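Local coordinates for CDGSH iron-sulfur domain-containing protein NEET (Arabidopsis thaliana, PDB 3S2R) that carries one [2Fe-2S] cluster per subunit of a homodimer, acts as an iron-sulfur transfer protein, and has a role in plant development, senescence, reactive oxygen homeostasis and iron metabolism, at residues I21-V32 against R50-P58. The protein carries 1 engineered substitution. Residues are numbered along the deposited sequence; the frame is centred on the assembly and turned at random.
Sequences INPEIRKNEDKV and RCWRSGTFP. With FES (Fe2/s2 (inorganic) cluster), chain D.
Asn22 and Trp52 mark the closest backbone approach of two irregular loops, their CA atoms 5.6 Å apart, while Val32 and Pro58 stand 9.8 Å from each other, CA to CA, at the far end. The loop 50-58 belongs to the cluster-binding part of the CDGSH (NEET) fold: Cys51 SG binds an iron of the [2Fe-2S] cluster, and Cys49 SG also binds cluster iron. Type I turns at Arg26-Glu29 and Ser54-Phe57 bend the two segments. Trp52 takes a positive phi, and it buries the largest area of any residue in the contact. The Asn22 amide approaches the indole obliquely, CG 3.5 Å from Trp52 CE3, the planes 38° apart. The same amide is fixed by its own loop: OD1 accepts from Ile25 N, an Asx motif, and ND2 donates to Ile25 O in the carbonyl plane, on a lone pair, at 2.8 Å. With alanine in place of Asn22, Ile25 N and Ile25 O would probably lose these partners and part of the indole its cover. Val32 CG1 meets the indole edge, 3.6 Å from Trp52 CZ3, and Phe57 CZ lies over one indole face toward the rim. Trp52 NE1 donates to Arg50 O of the second subunit, tying this packing to the dimer interface. Ile25 CD1 reaches between the Trp52 carbonyl and the Phe57 ring, 3.8 Å from Phe57 CG. Farther along, water 3 bridges Arg26 NH1 and Phe57 O; Arg26 also grips Glu29 side-on through NE and NH2 and forms a salt bridge with Asp34. At the other end, Arg53 bends at chi2 (-62°), turning its guanidinium back so that Pro23 CD lies over one face, and NH1 donates to both Trp52 O and Ile21 O, the latter at 2.9 Å with a nearly straight N-H...O angle of 165°.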
loop_
_atom_site.group_PDB
_atom_site.type_symbol
_atom_site.label_atom_id
_atom_site.label_comp_id
_atom_site.label_asym_id
_atom_site.label_seq_id
_atom_site.Cartn_x
_atom_site.Cartn_y
_atom_site.Cartn_z
ATOM N N ILE B 21 -5.183 -8.875 0.325
ATOM C CA ILE B 21 -5.215 -7.757 -0.622
ATOM C C ILE B 21 -4.042 -7.751 -1.606
ATOM O O ILE B 21 -4.044 -6.935 -2.547
ATOM C CB ILE B 21 -5.253 -6.406 0.065
ATOM C CG1 ILE B 21 -3.979 -6.154 0.871
ATOM C CG2 ILE B 21 -6.478 -6.271 0.934
ATOM C CD1 ILE B 21 -3.814 -4.682 1.404
ATOM N N ASN B 22 -3.042 -8.608 -1.390
ATOM C CA ASN B 22 -1.873 -8.715 -2.242
ATOM C C ASN B 22 -1.767 -10.147 -2.791
ATOM O O ASN B 22 -1.012 -10.942 -2.263
ATOM C CB ASN B 22 -0.588 -8.334 -1.497
ATOM C CG ASN B 22 0.634 -8.579 -2.305
ATOM O OD1 ASN B 22 0.621 -8.415 -3.527
ATOM N ND2 ASN B 22 1.723 -8.930 -1.639
ATOM N N PRO B 23 -2.452 -10.454 -3.896
ATOM C CA PRO B 23 -2.356 -11.829 -4.390
ATOM C C PRO B 23 -1.023 -12.201 -5.033
ATOM O O PRO B 23 -0.726 -13.383 -5.093
ATOM C CB PRO B 23 -3.487 -11.920 -5.432
ATOM C CG PRO B 23 -3.811 -10.485 -5.806
ATOM C CD PRO B 23 -3.495 -9.657 -4.584
ATOM N N GLU B 24 -0.254 -11.230 -5.533
ATOM C CA GLU B 24 0.811 -11.531 -6.490
ATOM C C GLU B 24 2.193 -10.976 -6.152
ATOM O O GLU B 24 3.166 -11.475 -6.730
ATOM C CB GLU B 24 0.398 -11.046 -7.884
ATOM C CG GLU B 24 -0.782 -11.874 -8.452
ATOM C CD GLU B 24 -1.395 -11.338 -9.740
ATOM O OE1 GLU B 24 -1.134 -10.165 -10.067
ATOM O OE2 GLU B 24 -2.100 -12.110 -10.461
ATOM N N ILE B 25 2.322 -9.937 -5.303
ATOM C CA ILE B 25 3.588 -9.249 -5.234
ATOM C C ILE B 25 4.481 -9.817 -4.111
ATOM O O ILE B 25 4.115 -9.785 -2.931
ATOM C CB ILE B 25 3.365 -7.707 -5.062
ATOM C CG1 ILE B 25 2.715 -7.121 -6.338
ATOM C CG2 ILE B 25 4.703 -7.056 -4.739
ATOM C CD1 ILE B 25 2.429 -5.633 -6.288
ATOM N N ARG B 26 5.677 -10.266 -4.472
ATOM C CA ARG B 26 6.692 -10.626 -3.476
ATOM C C ARG B 26 6.171 -11.584 -2.396
ATOM O O ARG B 26 6.355 -11.380 -1.192
ATOM C CB ARG B 26 7.373 -9.374 -2.911
ATOM C CG ARG B 26 8.217 -8.678 -4.009
ATOM C CD ARG B 26 8.503 -7.219 -3.762
ATOM N NE ARG B 26 9.129 -6.976 -2.473
ATOM C CZ ARG B 26 9.254 -5.753 -1.933
ATOM N NH1 ARG B 26 8.843 -4.683 -2.586
ATOM N NH2 ARG B 26 9.772 -5.624 -0.743
ATOM N N LYS B 27 5.478 -12.622 -2.842
ATOM C CA LYS B 27 4.798 -13.523 -1.920
ATOM C C LYS B 27 5.763 -14.398 -1.110
ATOM O O LYS B 27 5.379 -15.031 -0.115
ATOM C CB LYS B 27 3.712 -14.336 -2.651
ATOM C CG LYS B 27 2.629 -13.452 -3.360
ATOM C CD LYS B 27 1.949 -12.473 -2.390
ATOM C CE LYS B 27 1.116 -13.214 -1.365
ATOM N NZ LYS B 27 0.408 -12.323 -0.414
ATOM N N ASN B 28 7.026 -14.405 -1.526
ATOM C CA ASN B 28 8.081 -15.151 -0.850
ATOM C C ASN B 28 8.521 -14.372 0.406
ATOM O O ASN B 28 9.168 -14.962 1.268
ATOM C CB ASN B 28 9.283 -15.360 -1.803
ATOM C CG ASN B 28 9.774 -14.010 -2.358
ATOM O OD1 ASN B 28 9.027 -13.290 -3.025
ATOM N ND2 ASN B 28 10.989 -13.634 -2.010
ATOM N N GLU B 29 8.153 -13.092 0.541
ATOM C CA GLU B 29 8.639 -12.286 1.658
ATOM C C GLU B 29 7.697 -12.369 2.836
ATOM O O GLU B 29 6.484 -12.325 2.664
ATOM C CB GLU B 29 8.794 -10.824 1.229
ATOM C CG GLU B 29 9.877 -10.635 0.199
ATOM C CD GLU B 29 10.094 -9.203 -0.226
ATOM O OE1 GLU B 29 9.730 -8.297 0.550
ATOM O OE2 GLU B 29 10.695 -9.017 -1.314
ATOM N N ASP B 30 8.248 -12.493 4.043
ATOM C CA ASP B 30 7.413 -12.633 5.228
ATOM C C ASP B 30 6.414 -11.473 5.382
ATOM O O ASP B 30 5.200 -11.670 5.618
ATOM C CB ASP B 30 8.276 -12.816 6.502
ATOM C CG ASP B 30 9.064 -14.102 6.506
ATOM O OD1 ASP B 30 8.485 -15.189 6.219
ATOM O OD2 ASP B 30 10.276 -14.029 6.842
ATOM N N LYS B 31 6.931 -10.268 5.206
ATOM C CA LYS B 31 6.124 -9.079 5.256
ATOM C C LYS B 31 6.773 -8.103 4.306
ATOM O O LYS B 31 7.948 -7.788 4.458
ATOM C CB LYS B 31 6.133 -8.524 6.678
ATOM C CG LYS B 31 5.173 -7.384 6.898
ATOM C CD LYS B 31 5.307 -6.792 8.299
ATOM C CE LYS B 31 4.069 -6.014 8.661
ATOM N NZ LYS B 31 4.387 -5.118 9.805
ATOM N N VAL B 32 6.028 -7.634 3.323
ATOM C CA VAL B 32 6.557 -6.733 2.298
ATOM C C VAL B 32 6.583 -5.301 2.855
ATOM O O VAL B 32 5.557 -4.652 2.970
ATOM C CB VAL B 32 5.758 -6.800 1.004
ATOM C CG1 VAL B 32 6.355 -5.866 -0.012
ATOM C CG2 VAL B 32 5.787 -8.224 0.446
ATOM N N ARG B 50 -0.203 2.123 -3.029
ATOM C CA ARG B 50 -0.927 1.553 -1.881
ATOM C C ARG B 50 -1.965 0.526 -2.311
ATOM O O ARG B 50 -2.810 0.140 -1.509
ATOM C CB ARG B 50 -1.555 2.664 -1.060
ATOM C CG ARG B 50 -0.490 3.669 -0.527
ATOM C CD ARG B 50 -1.046 4.626 0.495
ATOM N NE ARG B 50 -2.032 5.541 -0.103
ATOM C CZ ARG B 50 -2.583 6.554 0.545
ATOM N NH1 ARG B 50 -2.194 6.875 1.777
ATOM N NH2 ARG B 50 -3.518 7.294 -0.051
ATOM N N CYS B 51 -1.878 0.062 -3.564
ATOM C CA CYS B 51 -2.883 -0.856 -4.081
ATOM C C CYS B 51 -2.365 -2.232 -4.379
ATOM O O CYS B 51 -3.172 -3.121 -4.653
ATOM C CB CYS B 51 -3.585 -0.278 -5.322
ATOM S SG CYS B 51 -2.653 -0.347 -6.852
ATOM N N TRP B 52 -1.056 -2.452 -4.325
ATOM C CA TRP B 52 -0.503 -3.783 -4.556
ATOM C C TRP B 52 -0.807 -4.295 -5.952
ATOM O O TRP B 52 -0.900 -5.512 -6.155
ATOM C CB TRP B 52 -0.944 -4.779 -3.475
ATOM C CG TRP B 52 -0.505 -4.261 -2.131
ATOM C CD1 TRP B 52 -1.195 -3.397 -1.360
ATOM C CD2 TRP B 52 0.740 -4.532 -1.456
ATOM N NE1 TRP B 52 -0.464 -3.102 -0.211
ATOM C CE2 TRP B 52 0.727 -3.764 -0.261
ATOM C CE3 TRP B 52 1.855 -5.346 -1.720
ATOM C CZ2 TRP B 52 1.777 -3.812 0.656
ATOM C CZ3 TRP B 52 2.900 -5.379 -0.795
ATOM C CH2 TRP B 52 2.857 -4.599 0.370
ATOM N N ARG B 53 -0.951 -3.392 -6.915
ATOM C CA ARG B 53 -1.188 -3.798 -8.327
ATOM C C ARG B 53 -0.173 -3.193 -9.278
ATOM O O ARG B 53 -0.123 -3.561 -10.443
ATOM C CB ARG B 53 -2.611 -3.450 -8.801
ATOM C CG ARG B 53 -3.769 -4.037 -7.990
ATOM C CD ARG B 53 -3.803 -5.572 -8.002
ATOM N NE ARG B 53 -4.938 -6.101 -7.251
ATOM C CZ ARG B 53 -4.873 -6.427 -5.966
ATOM N NH1 ARG B 53 -3.719 -6.260 -5.302
ATOM N NH2 ARG B 53 -5.953 -6.897 -5.340
ATOM N N SER B 54 0.630 -2.253 -8.824
ATOM C CA SER B 54 1.551 -1.575 -9.702
ATOM C C SER B 54 2.609 -2.494 -10.304
ATOM O O SER B 54 3.235 -3.283 -9.604
ATOM C CB SER B 54 2.263 -0.479 -8.968
ATOM O OG SER B 54 3.167 0.104 -9.912
ATOM N N GLY B 55 2.814 -2.368 -11.615
ATOM C CA GLY B 55 3.902 -3.066 -12.283
ATOM C C GLY B 55 5.259 -2.506 -11.894
ATOM O O GLY B 55 6.269 -3.119 -12.205
ATOM N N THR B 56 5.278 -1.353 -11.224
ATOM C CA THR B 56 6.548 -0.737 -10.770
ATOM C C THR B 56 6.597 -0.648 -9.234
ATOM O O THR B 56 7.347 0.155 -8.672
ATOM C CB THR B 56 6.783 0.662 -11.377
ATOM O OG1 THR B 56 5.664 1.484 -11.063
ATOM C CG2 THR B 56 6.924 0.543 -12.890
ATOM N N PHE B 57 5.797 -1.490 -8.583
ATOM C CA PHE B 57 5.711 -1.495 -7.129
ATOM C C PHE B 57 7.145 -1.498 -6.549
ATOM O O PHE B 57 7.984 -2.274 -6.998
ATOM C CB PHE B 57 4.937 -2.728 -6.657
ATOM C CG PHE B 57 4.577 -2.671 -5.209
ATOM C CD1 PHE B 57 5.438 -3.186 -4.230
ATOM C CD2 PHE B 57 3.357 -2.126 -4.822
ATOM C CE1 PHE B 57 5.119 -3.108 -2.891
ATOM C CE2 PHE B 57 3.036 -2.010 -3.472
ATOM C CZ PHE B 57 3.891 -2.516 -2.503
ATOM N N PRO B 58 7.446 -0.646 -5.543
ATOM C CA PRO B 58 6.558 0.142 -4.692
ATOM C C PRO B 58 6.057 1.476 -5.249
ATOM O O PRO B 58 5.360 2.181 -4.544
ATOM C CB PRO B 58 7.404 0.347 -3.424
ATOM C CG PRO B 58 8.789 0.417 -3.924
ATOM C CD PRO B 58 8.822 -0.651 -5.004
HETATM FE FE1 FES D . -1.049 1.287 -6.790
HETATM FE FE2 FES D . -1.350 3.702 -8.021
HETATM S S1 FES D . -0.602 1.772 -8.879
HETATM S S2 FES D . -1.667 3.203 -5.832
HETATM O O HOH W 1 -0.854 -8.466 -6.077
HETATM O O HOH W 2 -0.894 -7.802 -8.771
HETATM O O HOH W 3 8.804 -4.482 -5.509
#